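Local coordinates for phospholipase C-beta (PLC-beta) (Sepia officinalis, PDB 3QR0), which is a multidomain, calcium-binding phospholipase C of the beta class, assembled from PH, EF-hand, TIM-barrel and C2 domains, at residues A[316-321]-A[737-742]; A[312-317]-A[614-619]. All blocks are in the same frame, centred on the assembly; numbering follows the deposited sequence.

Interaction 1. Residues A[316-321]-A[737-742]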
ATOM      1  N   MET A 316      -5.538   1.660 -14.470  1.00 28.32           N
ATOM      2  CA  MET A 316      -6.003   0.299 -14.207  1.00 29.39           C
ATOM      3  C   MET A 316      -5.065  -0.770 -14.772  1.00 29.24           C
ATOM      4  O   MET A 316      -4.889  -1.813 -14.150  1.00 28.84           O
ATOM      5  CB  MET A 316      -7.438   0.108 -14.718  1.00 30.26           C
ATOM      6  CG  MET A 316      -8.472   0.875 -13.896  1.00 32.95           C
ATOM      7  SD  MET A 316      -8.563   0.302 -12.172  1.00 39.42           S
ATOM      8  CE  MET A 316      -9.192   1.767 -11.341  1.00 37.72           C
ATOM      9  N   HIS A 317      -4.442  -0.493 -15.919  1.00 29.71           N
ATOM     10  CA  HIS A 317      -3.485  -1.429 -16.520  1.00 30.13           C
ATOM     11  C   HIS A 317      -2.242  -1.641 -15.635  1.00 29.74           C
ATOM     12  O   HIS A 317      -1.608  -2.695 -15.699  1.00 29.84           O
ATOM     13  CB  HIS A 317      -3.089  -0.994 -17.950  1.00 30.71           C
ATOM     14  CG  HIS A 317      -2.215   0.223 -18.004  1.00 31.83           C
ATOM     15  ND1 HIS A 317      -2.709   1.504 -17.867  1.00 33.27           N
ATOM     16  CD2 HIS A 317      -0.877   0.354 -18.178  1.00 33.07           C
ATOM     17  CE1 HIS A 317      -1.714   2.370 -17.950  1.00 34.05           C
ATOM     18  NE2 HIS A 317      -0.591   1.698 -18.137  1.00 34.39           N
ATOM     19  N   ARG A 318      -1.908  -0.646 -14.809  1.00 29.09           N
ATOM     20  CA  ARG A 318      -0.811  -0.770 -13.842  1.00 28.69           C
ATOM     21  C   ARG A 318      -1.264  -1.381 -12.516  1.00 27.68           C
ATOM     22  O   ARG A 318      -0.505  -2.107 -11.883  1.00 27.41           O
ATOM     23  CB  ARG A 318      -0.167   0.593 -13.570  1.00 28.89           C
ATOM     24  CG  ARG A 318       0.702   1.114 -14.704  1.00 30.96           C
ATOM     25  CD  ARG A 318       1.765   2.102 -14.196  1.00 33.93           C
ATOM     26  NE  ARG A 318       2.797   1.466 -13.360  1.00 36.26           N
ATOM     27  CZ  ARG A 318       2.969   1.650 -12.042  1.00 38.90           C
ATOM     28  NH1 ARG A 318       2.181   2.462 -11.332  1.00 39.54           N
ATOM     29  NH2 ARG A 318       3.953   1.008 -11.414  1.00 39.48           N
ATOM     30  N   LEU A 319      -2.484  -1.063 -12.087  1.00 26.94           N
ATOM     31  CA  LEU A 319      -3.033  -1.592 -10.838  1.00 26.18           C
ATOM     32  C   LEU A 319      -3.200  -3.105 -10.930  1.00 26.22           C
ATOM     33  O   LEU A 319      -2.871  -3.830  -9.998  1.00 25.52           O
ATOM     34  CB  LEU A 319      -4.388  -0.946 -10.527  1.00 26.04           C
ATOM     35  CG  LEU A 319      -5.079  -1.367  -9.223  1.00 25.33           C
ATOM     36  CD1 LEU A 319      -4.259  -0.955  -8.009  1.00 24.08           C
ATOM     37  CD2 LEU A 319      -6.477  -0.773  -9.146  1.00 24.84           C
ATOM     38  N   ASP A 320      -3.713  -3.558 -12.071  1.00 26.66           N
ATOM     39  CA  ASP A 320      -3.868  -4.980 -12.375  1.00 27.23           C
ATOM     40  C   ASP A 320      -2.499  -5.653 -12.393  1.00 26.87           C
ATOM     41  O   ASP A 320      -1.479  -4.993 -12.581  1.00 26.32           O
ATOM     42  CB  ASP A 320      -4.565  -5.131 -13.739  1.00 27.92           C
ATOM     43  CG  ASP A 320      -5.000  -6.558 -14.035  1.00 29.76           C
ATOM     44  OD1 ASP A 320      -5.445  -7.268 -13.114  1.00 33.24           O
ATOM     45  OD2 ASP A 320      -4.913  -6.965 -15.210  1.00 34.03           O
ATOM     46  N   LEU A 321      -2.470  -6.965 -12.190  1.00 27.21           N
ATOM     47  CA  LEU A 321      -1.214  -7.707 -12.234  1.00 27.44           C
ATOM     48  C   LEU A 321      -0.860  -7.944 -13.701  1.00 27.87           C
ATOM     49  O   LEU A 321      -1.007  -9.045 -14.230  1.00 28.50           O
ATOM     50  CB  LEU A 321      -1.319  -9.014 -11.437  1.00 27.91           C
ATOM     51  CG  LEU A 321      -0.006  -9.510 -10.826  1.00 27.93           C
ATOM     52  CD1 LEU A 321      -0.274 -10.574  -9.778  1.00 29.30           C
ATOM     53  CD2 LEU A 321       0.928 -10.034 -11.900  1.00 29.14           C
ATOM     54  N   PRO A 737       2.958   7.187  -8.886  1.00 24.67           N
ATOM     55  CA  PRO A 737       4.138   6.955  -9.726  1.00 24.86           C
ATOM     56  C   PRO A 737       3.989   7.660 -11.068  1.00 25.49           C
ATOM     57  O   PRO A 737       2.893   7.671 -11.625  1.00 25.30           O
ATOM     58  CB  PRO A 737       4.140   5.433  -9.906  1.00 24.69           C
ATOM     59  CG  PRO A 737       3.357   4.916  -8.750  1.00 24.17           C
ATOM     60  CD  PRO A 737       2.287   5.925  -8.536  1.00 24.36           C
ATOM     61  N   LEU A 738       5.066   8.259 -11.574  1.00 26.12           N
ATOM     62  CA  LEU A 738       5.001   9.010 -12.832  1.00 27.06           C
ATOM     63  C   LEU A 738       4.854   8.083 -14.034  1.00 27.82           C
ATOM     64  O   LEU A 738       4.383   8.510 -15.084  1.00 27.86           O
ATOM     65  CB  LEU A 738       6.221   9.908 -13.023  1.00 27.12           C
ATOM     66  CG  LEU A 738       6.529  10.953 -11.950  1.00 27.75           C
ATOM     67  CD1 LEU A 738       7.535  11.957 -12.503  1.00 27.43           C
ATOM     68  CD2 LEU A 738       5.269  11.656 -11.450  1.00 27.42           C
ATOM     69  N   ASP A 739       5.276   6.830 -13.878  1.00 28.53           N
ATOM     70  CA  ASP A 739       4.972   5.783 -14.852  1.00 29.68           C
ATOM     71  C   ASP A 739       3.457   5.549 -14.822  1.00 29.47           C
ATOM     72  O   ASP A 739       2.935   4.951 -13.889  1.00 29.93           O
ATOM     73  CB  ASP A 739       5.739   4.498 -14.500  1.00 29.79           C
ATOM     74  CG  ASP A 739       5.491   3.354 -15.485  1.00 32.44           C
ATOM     75  OD1 ASP A 739       5.857   2.202 -15.144  1.00 35.41           O
ATOM     76  OD2 ASP A 739       4.940   3.586 -16.585  1.00 34.98           O
ATOM     77  N   GLY A 740       2.760   6.058 -15.831  1.00 29.46           N
ATOM     78  CA  GLY A 740       1.312   5.876 -15.941  1.00 28.96           C
ATOM     79  C   GLY A 740       0.453   6.933 -15.263  1.00 28.38           C
ATOM     80  O   GLY A 740      -0.773   6.810 -15.258  1.00 28.38           O
ATOM     81  N   ILE A 741       1.064   7.978 -14.703  1.00 27.71           N
ATOM     82  CA  ILE A 741       0.283   9.045 -14.078  1.00 27.30           C
ATOM     83  C   ILE A 741      -0.695   9.650 -15.097  1.00 27.25           C
ATOM     84  O   ILE A 741      -0.374   9.796 -16.282  1.00 27.48           O
ATOM     85  CB  ILE A 741       1.170  10.158 -13.443  1.00 27.60           C
ATOM     86  CG1 ILE A 741       0.323  11.050 -12.521  1.00 27.39           C
ATOM     87  CG2 ILE A 741       1.874  10.979 -14.520  1.00 27.55           C
ATOM     88  CD1 ILE A 741       1.130  12.005 -11.671  1.00 27.55           C
ATOM     89  N   LYS A 742      -1.894   9.973 -14.626  1.00 26.73           N
ATOM     90  CA  LYS A 742      -2.937  10.530 -15.474  1.00 26.77           C
ATOM     91  C   LYS A 742      -3.078  12.011 -15.175  1.00 26.55           C
ATOM     92  O   LYS A 742      -3.336  12.381 -14.029  1.00 27.13           O
ATOM     93  CB  LYS A 742      -4.269   9.858 -15.185  1.00 26.78           C
ATOM     94  CG  LYS A 742      -4.349   8.387 -15.500  1.00 26.84           C
ATOM     95  CD  LYS A 742      -5.797   7.979 -15.387  1.00 28.00           C
ATOM     96  CE  LYS A 742      -6.017   6.508 -15.481  1.00 28.30           C
ATOM     97  NZ  LYS A 742      -7.462   6.260 -15.338  1.00 28.51           N
TER
HETATM   98  O   HOH W   1      -7.217   3.593 -16.255  1.00 26.96           O

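Interaction 2. Residues A[312-317]-A[614-619]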
ATOM      1  N   ASN A 312     -11.178   8.183 -12.683  1.00 23.82           N
ATOM      2  CA  ASN A 312     -10.289   7.633 -11.653  1.00 23.71           C
ATOM      3  C   ASN A 312      -8.824   7.896 -12.011  1.00 24.05           C
ATOM      4  O   ASN A 312      -8.383   7.615 -13.133  1.00 24.02           O
ATOM      5  CB  ASN A 312     -10.548   6.124 -11.469  1.00 23.82           C
ATOM      6  CG  ASN A 312      -9.995   5.575 -10.145  1.00 23.54           C
ATOM      7  OD1 ASN A 312      -8.861   5.846  -9.773  1.00 24.45           O
ATOM      8  ND2 ASN A 312     -10.798   4.781  -9.453  1.00 24.45           N
ATOM      9  N   LEU A 313      -8.077   8.451 -11.061  1.00 24.15           N
ATOM     10  CA  LEU A 313      -6.668   8.770 -11.287  1.00 24.86           C
ATOM     11  C   LEU A 313      -5.804   7.514 -11.457  1.00 24.79           C
ATOM     12  O   LEU A 313      -4.773   7.555 -12.116  1.00 24.84           O
ATOM     13  CB  LEU A 313      -6.121   9.649 -10.153  1.00 24.86           C
ATOM     14  CG  LEU A 313      -5.677   8.958  -8.861  1.00 25.55           C
ATOM     15  CD1 LEU A 313      -4.286   8.333  -9.013  1.00 26.34           C
ATOM     16  CD2 LEU A 313      -5.676   9.947  -7.712  1.00 26.61           C
ATOM     17  N   THR A 314      -6.234   6.400 -10.869  1.00 25.28           N
ATOM     18  CA  THR A 314      -5.451   5.165 -10.890  1.00 25.61           C
ATOM     19  C   THR A 314      -5.440   4.520 -12.282  1.00 26.05           C
ATOM     20  O   THR A 314      -6.506   4.238 -12.832  1.00 25.96           O
ATOM     21  CB  THR A 314      -6.003   4.149  -9.873  1.00 25.59           C
ATOM     22  OG1 THR A 314      -6.006   4.737  -8.566  1.00 25.85           O
ATOM     23  CG2 THR A 314      -5.156   2.873  -9.860  1.00 26.41           C
ATOM     24  N   PRO A 315      -4.238   4.304 -12.861  1.00 26.32           N
ATOM     25  CA  PRO A 315      -4.129   3.600 -14.147  1.00 26.90           C
ATOM     26  C   PRO A 315      -4.398   2.111 -13.965  1.00 27.23           C
ATOM     27  O   PRO A 315      -3.590   1.395 -13.367  1.00 26.47           O
ATOM     28  CB  PRO A 315      -2.686   3.862 -14.586  1.00 26.79           C
ATOM     29  CG  PRO A 315      -1.949   4.219 -13.340  1.00 26.67           C
ATOM     30  CD  PRO A 315      -2.931   4.779 -12.369  1.00 26.36           C
ATOM     31  N   MET A 316      -5.538   1.660 -14.470  1.00 28.32           N
ATOM     32  CA  MET A 316      -6.003   0.299 -14.207  1.00 29.39           C
ATOM     33  C   MET A 316      -5.065  -0.770 -14.772  1.00 29.24           C
ATOM     34  O   MET A 316      -4.889  -1.813 -14.150  1.00 28.84           O
ATOM     35  CB  MET A 316      -7.438   0.108 -14.718  1.00 30.26           C
ATOM     36  CG  MET A 316      -8.472   0.875 -13.896  1.00 32.95           C
ATOM     37  SD  MET A 316      -8.563   0.302 -12.172  1.00 39.42           S
ATOM     38  CE  MET A 316      -9.192   1.767 -11.341  1.00 37.72           C
ATOM     39  N   HIS A 317      -4.442  -0.493 -15.919  1.00 29.71           N
ATOM     40  CA  HIS A 317      -3.485  -1.429 -16.520  1.00 30.13           C
ATOM     41  C   HIS A 317      -2.242  -1.641 -15.635  1.00 29.74           C
ATOM     42  O   HIS A 317      -1.608  -2.695 -15.699  1.00 29.84           O
ATOM     43  CB  HIS A 317      -3.089  -0.994 -17.950  1.00 30.71           C
ATOM     44  CG  HIS A 317      -2.215   0.223 -18.004  1.00 31.83           C
ATOM     45  ND1 HIS A 317      -2.709   1.504 -17.867  1.00 33.27           N
ATOM     46  CD2 HIS A 317      -0.877   0.354 -18.178  1.00 33.07           C
ATOM     47  CE1 HIS A 317      -1.714   2.370 -17.950  1.00 34.05           C
ATOM     48  NE2 HIS A 317      -0.591   1.698 -18.137  1.00 34.39           N
ATOM     49  N   PHE A 614       4.087  -0.310  -4.112  1.00 21.66           N
ATOM     50  CA  PHE A 614       3.852  -1.752  -4.209  1.00 21.73           C
ATOM     51  C   PHE A 614       2.367  -2.150  -4.176  1.00 22.30           C
ATOM     52  O   PHE A 614       2.052  -3.340  -4.214  1.00 22.64           O
ATOM     53  CB  PHE A 614       4.651  -2.514  -3.134  1.00 21.50           C
ATOM     54  CG  PHE A 614       6.091  -2.759  -3.508  1.00 20.95           C
ATOM     55  CD1 PHE A 614       6.411  -3.599  -4.562  1.00 20.27           C
ATOM     56  CD2 PHE A 614       7.125  -2.142  -2.817  1.00 20.11           C
ATOM     57  CE1 PHE A 614       7.733  -3.831  -4.915  1.00 19.67           C
ATOM     58  CE2 PHE A 614       8.446  -2.366  -3.166  1.00 20.01           C
ATOM     59  CZ  PHE A 614       8.748  -3.214  -4.216  1.00 20.08           C
ATOM     60  N   GLU A 615       1.462  -1.174  -4.119  1.00 22.66           N
ATOM     61  CA  GLU A 615       0.049  -1.439  -4.362  1.00 23.14           C
ATOM     62  C   GLU A 615      -0.155  -1.872  -5.809  1.00 22.96           C
ATOM     63  O   GLU A 615      -1.033  -2.681  -6.103  1.00 22.66           O
ATOM     64  CB  GLU A 615      -0.816  -0.206  -4.092  1.00 23.62           C
ATOM     65  CG  GLU A 615      -2.308  -0.524  -4.180  1.00 26.07           C
ATOM     66  CD  GLU A 615      -3.202   0.669  -3.982  1.00 29.88           C
ATOM     67  OE1 GLU A 615      -2.750   1.818  -4.187  1.00 32.45           O
ATOM     68  OE2 GLU A 615      -4.375   0.448  -3.608  1.00 33.34           O
ATOM     69  N   TYR A 616       0.668  -1.329  -6.704  1.00 23.04           N
ATOM     70  CA  TYR A 616       0.544  -1.595  -8.133  1.00 23.38           C
ATOM     71  C   TYR A 616       1.054  -2.992  -8.502  1.00 23.17           C
ATOM     72  O   TYR A 616       1.649  -3.687  -7.682  1.00 22.67           O
ATOM     73  CB  TYR A 616       1.237  -0.485  -8.939  1.00 23.76           C
ATOM     74  CG  TYR A 616       0.479   0.821  -8.847  1.00 25.28           C
ATOM     75  CD1 TYR A 616      -0.558   1.099  -9.725  1.00 27.57           C
ATOM     76  CD2 TYR A 616       0.770   1.757  -7.858  1.00 26.95           C
ATOM     77  CE1 TYR A 616      -1.277   2.279  -9.642  1.00 28.79           C
ATOM     78  CE2 TYR A 616       0.058   2.944  -7.767  1.00 28.08           C
ATOM     79  CZ  TYR A 616      -0.970   3.194  -8.665  1.00 29.11           C
ATOM     80  OH  TYR A 616      -1.690   4.359  -8.598  1.00 31.50           O
ATOM     81  N   ASN A 617       0.774  -3.398  -9.739  1.00 22.89           N
ATOM     82  CA  ASN A 617       1.004  -4.763 -10.200  1.00 22.81           C
ATOM     83  C   ASN A 617       0.322  -5.797  -9.290  1.00 22.76           C
ATOM     84  O   ASN A 617       0.937  -6.766  -8.850  1.00 22.05           O
ATOM     85  CB  ASN A 617       2.496  -5.058 -10.366  1.00 22.56           C
ATOM     86  CG  ASN A 617       2.755  -6.247 -11.281  1.00 23.32           C
ATOM     87  OD1 ASN A 617       2.083  -6.411 -12.304  1.00 23.01           O
ATOM     88  ND2 ASN A 617       3.725  -7.085 -10.914  1.00 21.25           N
ATOM     89  N   GLY A 618      -0.958  -5.557  -9.020  1.00 23.03           N
ATOM     90  CA  GLY A 618      -1.806  -6.501  -8.291  1.00 23.51           C
ATOM     91  C   GLY A 618      -1.475  -6.671  -6.825  1.00 23.64           C
ATOM     92  O   GLY A 618      -1.878  -7.656  -6.210  1.00 23.60           O
ATOM     93  N   CYS A 619      -0.756  -5.708  -6.254  1.00 23.67           N
ATOM     94  CA  CYS A 619      -0.207  -5.846  -4.906  1.00 23.97           C
ATOM     95  C   CYS A 619       0.559  -7.175  -4.755  1.00 22.89           C
ATOM     96  O   CYS A 619       0.521  -7.826  -3.709  1.00 22.78           O
ATOM     97  CB  CYS A 619      -1.317  -5.707  -3.858  1.00 24.30           C
ATOM     98  SG  CYS A 619      -0.711  -5.192  -2.233  1.00 29.37           S
TER

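Interaction 1. Residues A[316-321]-A[737-742]
Arg-318 starts with CG opposite its own carbonyl carbon (chi1 -74°) and bends at chi3 (68°), a course that carries its side chain from helix 316-319 across the loop of Pro-737, Asp-739 and Gly-740. The aliphatic part makes the nearest approach, CD lying 3.1 Å from the carbonyl O of Asp-739. Gly-740, which has no side chain, is the third residue of a type II turn running from Leu-738 to Ile-741, and Arg-318 CD passes 4.2 Å from its CA. The turn is closed by a weak backbone bond from Ile-741 N to Leu-738 O.

Beyond CD, the guanidinium crosses the carboxylate of Asp-739 with the two planes 41° apart. Arg-318 NE is 3.6 Å from Asp-739 OD1, a long salt bridge in which the oxygen stands well out of the guanidinium plane, so the attraction rests on charge rather than on a directed N-H. At the far end of the group, NH1 meets the ring of Pro-737 obliquely, 3.8 Å from CG.

A second link lies at the start of the helix. One water accepts from both sides, from the backbone N of Met-316 at 3.1 Å and from NZ of the extended Lys-742 at 2.8 Å, and so ties the amide of the first helical turn to the loop. Around this contact, Met-316 and Leu-319 lean on Leu-145 and Leu-144 of helix 144-147, while the ring of His-317 meets that of Phe-268. On the C2 side Pro-737, Leu-738 and Ile-741 pack on Val-718 and Val-719 of strand 718-725, placing the short helix between helix 144-147 and the end of the C2 beta sheet.

Interaction 2. Residues A[312-317]-A[614-619]
The phenol ring of Tyr-616 is the flat group here, and its CE1 and OH corner meets Thr-314 and Pro-315, each approaching obliquely. Thr-314 CG2 lies 3.9 Å from Tyr-616 CE1, and Pro-315 CD is 4.0 Å from Tyr-616 OH, with the proline and tyrosine side chains crossing at about a right angle. Pro-315 CD also lies 4.1 Å from Tyr-616 CE1, an apolar touch, and all three residues are buried.

Chi1 of -57° sets Thr-314 OG1 beside its backbone N and opposite the carbonyl carbon, which turns CG2 opposite N and toward the ring; OG1 is hydrogen-bonded to Asn-148 OD1. Its amide is held as well: Thr-314 N donates to Asn-312 OD1 over 2.9 Å, a fairly straight bond (161° at the hydrogen) that reaches the side-chain carbonyl at a tilt of 20° from its plane. Asn-312 ND2 in turn bonds to Glu-309 OE1 and Asn-148 O, which pins the amide group.

The bond from Thr-314 N makes an Asx turn, followed directly by Pro-315 as N-cap residue of helix 316-319. The arrangement brings the chain of the EF-hand-like region, where it turns into helix 316-319, against a loop of the Y half of the TIM barrel.

In the fold
Interactions 1 and 2 share Met-316 and His-317, and their centres are about 5 Å apart, so helix 316-319 and the chain entering it meet the C2 loop 737-742 and the barrel loop 614-619 together. The two contacts join directly. Arg-318 NH1 packs 3.4 Å from Tyr-616 CG, and Tyr-616 also touches Pro-737. Lys-742 NZ reaches Asn-312 O at 2.7 Å, a probable hydrogen bond, and Leu-319 O is 2.8 Å from Gly-618 N in another. The calcium ion is bound elsewhere, by Asn-339, Glu-368, Asp-370 and Glu-417; both contacts lie where the EF-hand-like, TIM-barrel and C2 regions appear to come together.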